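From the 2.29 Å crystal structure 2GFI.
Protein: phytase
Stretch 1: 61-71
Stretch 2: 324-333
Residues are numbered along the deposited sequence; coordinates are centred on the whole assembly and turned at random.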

# COMPACT_ATOMS: atom_id res chain seq x y z
N LEU A 61 -25.44 -10.65 16.73
CA LEU A 61 -25.42 -11.80 15.84
C LEU A 61 -26.40 -12.88 16.29
O LEU A 61 -26.38 -13.29 17.45
CB LEU A 61 -24.00 -12.41 15.78
CG LEU A 61 -23.15 -11.99 14.59
CD1 LEU A 61 -21.79 -12.55 14.77
CD2 LEU A 61 -23.78 -12.46 13.28
N GLU A 62 -27.19 -13.36 15.35
CA GLU A 62 -28.11 -14.47 15.62
C GLU A 62 -27.76 -15.70 14.83
O GLU A 62 -27.87 -16.81 15.34
CB GLU A 62 -29.54 -14.06 15.32
CG GLU A 62 -30.11 -13.07 16.31
CD GLU A 62 -31.50 -12.67 15.90
OE1 GLU A 62 -31.66 -12.15 14.80
OE2 GLU A 62 -32.45 -12.91 16.68
N GLN A 63 -27.30 -15.52 13.58
CA GLN A 63 -27.01 -16.63 12.69
C GLN A 63 -26.08 -16.20 11.55
O GLN A 63 -26.07 -15.04 11.15
CB GLN A 63 -28.32 -17.19 12.14
CG GLN A 63 -28.22 -18.51 11.37
CD GLN A 63 -29.54 -18.88 10.77
OE1 GLN A 63 -30.59 -18.74 11.42
NE2 GLN A 63 -29.52 -19.31 9.52
N VAL A 64 -25.29 -17.14 11.04
CA VAL A 64 -24.54 -16.90 9.82
C VAL A 64 -24.59 -18.14 8.96
O VAL A 64 -24.50 -19.25 9.47
CB VAL A 64 -23.06 -16.47 10.13
CG1 VAL A 64 -22.29 -17.60 10.87
CG2 VAL A 64 -22.36 -15.94 8.88
N GLN A 65 -24.76 -17.94 7.66
CA GLN A 65 -24.64 -18.99 6.66
C GLN A 65 -23.52 -18.59 5.72
O GLN A 65 -23.44 -17.46 5.26
CB GLN A 65 -25.95 -19.19 5.91
CG GLN A 65 -27.21 -19.14 6.81
CD GLN A 65 -28.49 -19.22 6.05
OE1 GLN A 65 -28.47 -19.23 4.83
NE2 GLN A 65 -29.62 -19.29 6.75
N LEU A 66 -22.62 -19.53 5.51
CA LEU A 66 -21.56 -19.45 4.57
C LEU A 66 -21.82 -20.44 3.42
O LEU A 66 -22.08 -21.63 3.64
CB LEU A 66 -20.25 -19.79 5.26
CG LEU A 66 -19.07 -19.96 4.29
CD1 LEU A 66 -18.78 -18.64 3.51
CD2 LEU A 66 -17.83 -20.47 5.02
N PHE A 67 -21.76 -19.91 2.21
CA PHE A 67 -21.76 -20.71 1.03
C PHE A 67 -20.47 -20.42 0.32
O PHE A 67 -20.27 -19.34 -0.22
CB PHE A 67 -22.98 -20.42 0.16
CG PHE A 67 -24.27 -20.71 0.87
CD1 PHE A 67 -24.83 -21.98 0.81
CD2 PHE A 67 -24.92 -19.71 1.63
CE1 PHE A 67 -26.05 -22.26 1.47
CE2 PHE A 67 -26.12 -19.97 2.31
CZ PHE A 67 -26.69 -21.26 2.23
N SER A 68 -19.58 -21.39 0.36
CA SER A 68 -18.22 -21.21 -0.06
C SER A 68 -17.90 -22.09 -1.27
O SER A 68 -18.35 -23.25 -1.36
CB SER A 68 -17.31 -21.54 1.10
OG SER A 68 -15.98 -21.49 0.67
N ARG A 69 -17.18 -21.52 -2.23
CA ARG A 69 -16.58 -22.27 -3.33
C ARG A 69 -15.36 -23.00 -2.74
O ARG A 69 -14.89 -22.65 -1.64
CB ARG A 69 -16.13 -21.30 -4.41
CG ARG A 69 -15.72 -21.94 -5.67
CD ARG A 69 -15.11 -20.99 -6.65
NE ARG A 69 -14.68 -21.69 -7.84
CZ ARG A 69 -14.13 -21.10 -8.89
NH1 ARG A 69 -13.95 -19.79 -8.90
NH2 ARG A 69 -13.77 -21.82 -9.94
N HIS A 70 -14.86 -24.01 -3.44
CA HIS A 70 -13.55 -24.56 -3.10
C HIS A 70 -12.54 -23.42 -3.24
O HIS A 70 -12.82 -22.42 -3.95
CB HIS A 70 -13.18 -25.70 -4.04
CG HIS A 70 -13.25 -25.33 -5.50
ND1 HIS A 70 -12.27 -24.58 -6.14
CD2 HIS A 70 -14.19 -25.60 -6.44
CE1 HIS A 70 -12.62 -24.40 -7.39
NE2 HIS A 70 -13.76 -25.03 -7.61
N GLY A 71 -11.36 -23.55 -2.61
CA GLY A 71 -10.30 -22.55 -2.84
C GLY A 71 -9.62 -22.72 -4.20
O GLY A 71 -10.00 -23.59 -4.99
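Stretch 2 324-333: NKIWLSFTHD

Stretch 2 lies alongside stretch 1 as a neighbouring strand of the same sheet. Asn 324 and Lys 325 lead in as loop, the chain is extended from Ile 326 through Phe 330, and His 332 stands at the N-cap position, right before a helix that includes Asp 333. The two strands run in the same direction; their axes cross at -21° and approach to 4.6 Å. Together the stretches bury 812 Å², counting both sides.

The register is regular: Val 64 pairs with Ile 326, Gln 65 with Trp 327, Leu 66 with Leu 328, Phe 67 with Ser 329 and Ser 68 with Phe 330, with CA-CA separations of 4.4 to 5.1 Å. As in any parallel ladder, alternate residues of stretch 1 carry both bonds. Val 64 N donates to Lys 325 O (3.0 Å) and Val 64 O accepts from Trp 327 N (2.9 Å); Leu 66 N reaches Trp 327 O (2.7 Å) and Leu 66 O receives Ser 329 N (2.8 Å); Ser 68 N bonds to Ser 329 O (2.7 Å) and Ser 68 O to Thr 331 N (2.8 Å). The ladder then frays: the last rung, from His 70 N to Thr 331 O, is weak at 3.3 Å. Between the rungs, CA-H groups close on carbonyl oxygens, most tightly where Phe 330 CA lies 3.1 Å from Ser 68 O.

Side chains alternate between two faces, and at two pairs an aromatic ring on one strand lies beside a serine on the other. On the face carrying Val 64, Leu 66 and Ser 68, Val 64 CG1 rests 3.9 Å from Ile 326 CG1, and Leu 66 CB lies 4.0 Å from Leu 328 CD2. Farther along, the Phe 330 ring occupies the space beside the small side chain of Ser 68, its CD1 coming to 3.5 Å from Ser 68 CB, while its far end, CZ, meets Leu 66 CD2 at 4.2 Å. One aromatic ring thus spans two successive residues of this face.

The other face reverses the arrangement at Phe 67: here the aromatic ring belongs to stretch 1 and the serine to stretch 2, with Phe 67 CD1 3.6 Å from Ser 329 CB. Trp 327, which has the largest area covered by the partner strand, brings its CD1 to 3.9 Å from Gln 65 CG. Close to Ser 329, a water donates to Leu 66 O (2.8 Å) and hydrogen-bonds Ser 329 OG (2.5 Å), linking the two strands.

The CA-to-CB bond of Arg 69 points sideways, but the end of its side chain comes nearer stretch 2. Its NH2 forms a salt bridge with Asp 333 OD2 at 3.2 Å; the carboxylate oxygen sits over one face of the guanidinium, so charge rather than a directed N-H holds the pair. A second water accepts from Arg 69 NE (3.0 Å) and Asp 333 N (2.7 Å), and more weakly from His 70 NE2 (2.7 Å).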

# COMPACT_ATOMS: atom_id res chain seq x y z
N ASN A 324 -27.88 -24.86 16.49
CA ASN A 324 -26.80 -24.52 15.59
C ASN A 324 -27.09 -23.24 14.84
O ASN A 324 -28.16 -23.06 14.22
CB ASN A 324 -26.43 -25.67 14.66
CG ASN A 324 -25.27 -25.31 13.74
OD1 ASN A 324 -25.46 -25.12 12.53
ND2 ASN A 324 -24.07 -25.22 14.31
N LYS A 325 -26.14 -22.33 14.95
CA LYS A 325 -26.30 -20.99 14.41
C LYS A 325 -25.33 -20.71 13.25
O LYS A 325 -25.41 -19.66 12.64
CB LYS A 325 -26.10 -19.96 15.53
CG LYS A 325 -26.79 -20.28 16.85
CD LYS A 325 -28.31 -20.25 16.66
CE LYS A 325 -29.03 -20.24 18.00
NZ LYS A 325 -30.50 -20.25 17.75
N ILE A 326 -24.41 -21.62 12.99
CA ILE A 326 -23.36 -21.41 11.99
C ILE A 326 -23.49 -22.47 10.93
O ILE A 326 -23.26 -23.66 11.18
CB ILE A 326 -21.96 -21.44 12.64
CG1 ILE A 326 -21.84 -20.32 13.66
CG2 ILE A 326 -20.87 -21.28 11.62
CD1 ILE A 326 -20.63 -20.51 14.59
N TRP A 327 -23.87 -22.03 9.73
CA TRP A 327 -24.09 -22.89 8.59
C TRP A 327 -22.91 -22.71 7.63
O TRP A 327 -22.64 -21.59 7.21
CB TRP A 327 -25.44 -22.56 7.95
CG TRP A 327 -26.49 -22.71 9.00
CD1 TRP A 327 -27.13 -21.72 9.69
CD2 TRP A 327 -26.94 -23.95 9.57
NE1 TRP A 327 -27.96 -22.27 10.63
CE2 TRP A 327 -27.87 -23.63 10.58
CE3 TRP A 327 -26.66 -25.30 9.31
CZ2 TRP A 327 -28.54 -24.63 11.34
CZ3 TRP A 327 -27.32 -26.28 10.07
CH2 TRP A 327 -28.25 -25.94 11.06
N LEU A 328 -22.22 -23.82 7.36
CA LEU A 328 -21.03 -23.85 6.54
C LEU A 328 -21.24 -24.84 5.40
O LEU A 328 -21.24 -26.06 5.60
CB LEU A 328 -19.82 -24.27 7.38
CG LEU A 328 -19.60 -23.50 8.69
CD1 LEU A 328 -18.49 -24.15 9.49
CD2 LEU A 328 -19.28 -22.02 8.41
N SER A 329 -21.39 -24.29 4.19
CA SER A 329 -21.67 -25.07 2.99
C SER A 329 -20.63 -24.74 1.94
O SER A 329 -20.33 -23.57 1.69
CB SER A 329 -23.05 -24.72 2.40
OG SER A 329 -24.06 -24.99 3.34
N PHE A 330 -20.14 -25.79 1.30
CA PHE A 330 -19.03 -25.75 0.37
C PHE A 330 -19.46 -26.45 -0.90
O PHE A 330 -19.93 -27.57 -0.84
CB PHE A 330 -17.83 -26.44 0.99
CG PHE A 330 -17.31 -25.73 2.17
CD1 PHE A 330 -16.33 -24.76 2.02
CD2 PHE A 330 -17.85 -25.97 3.43
CE1 PHE A 330 -15.88 -24.07 3.11
CE2 PHE A 330 -17.41 -25.29 4.53
CZ PHE A 330 -16.41 -24.33 4.37
N THR A 331 -19.27 -25.79 -2.03
CA THR A 331 -19.73 -26.31 -3.29
C THR A 331 -18.95 -25.61 -4.43
O THR A 331 -17.88 -25.09 -4.17
CB THR A 331 -21.26 -26.17 -3.39
OG1 THR A 331 -21.73 -26.81 -4.59
CG2 THR A 331 -21.70 -24.71 -3.51
N HIS A 332 -19.44 -25.63 -5.66
CA HIS A 332 -18.69 -25.09 -6.79
C HIS A 332 -19.15 -23.68 -7.13
O HIS A 332 -20.17 -23.22 -6.65
CB HIS A 332 -18.89 -25.98 -8.03
CG HIS A 332 -18.33 -27.36 -7.89
ND1 HIS A 332 -19.05 -28.40 -7.33
CD2 HIS A 332 -17.14 -27.88 -8.26
CE1 HIS A 332 -18.31 -29.50 -7.36
NE2 HIS A 332 -17.15 -29.21 -7.91
N ASP A 333 -18.40 -23.00 -7.98
CA ASP A 333 -18.81 -21.69 -8.44
C ASP A 333 -20.18 -21.74 -9.09
O ASP A 333 -21.04 -20.86 -8.85
CB ASP A 333 -17.77 -21.08 -9.39
CG ASP A 333 -17.37 -22.01 -10.53
OD1 ASP A 333 -17.81 -23.18 -10.60
OD2 ASP A 333 -16.59 -21.64 -11.42
O HOH W 1 -24.47 -22.86 4.55
O HOH W 2 -16.12 -24.19 -8.69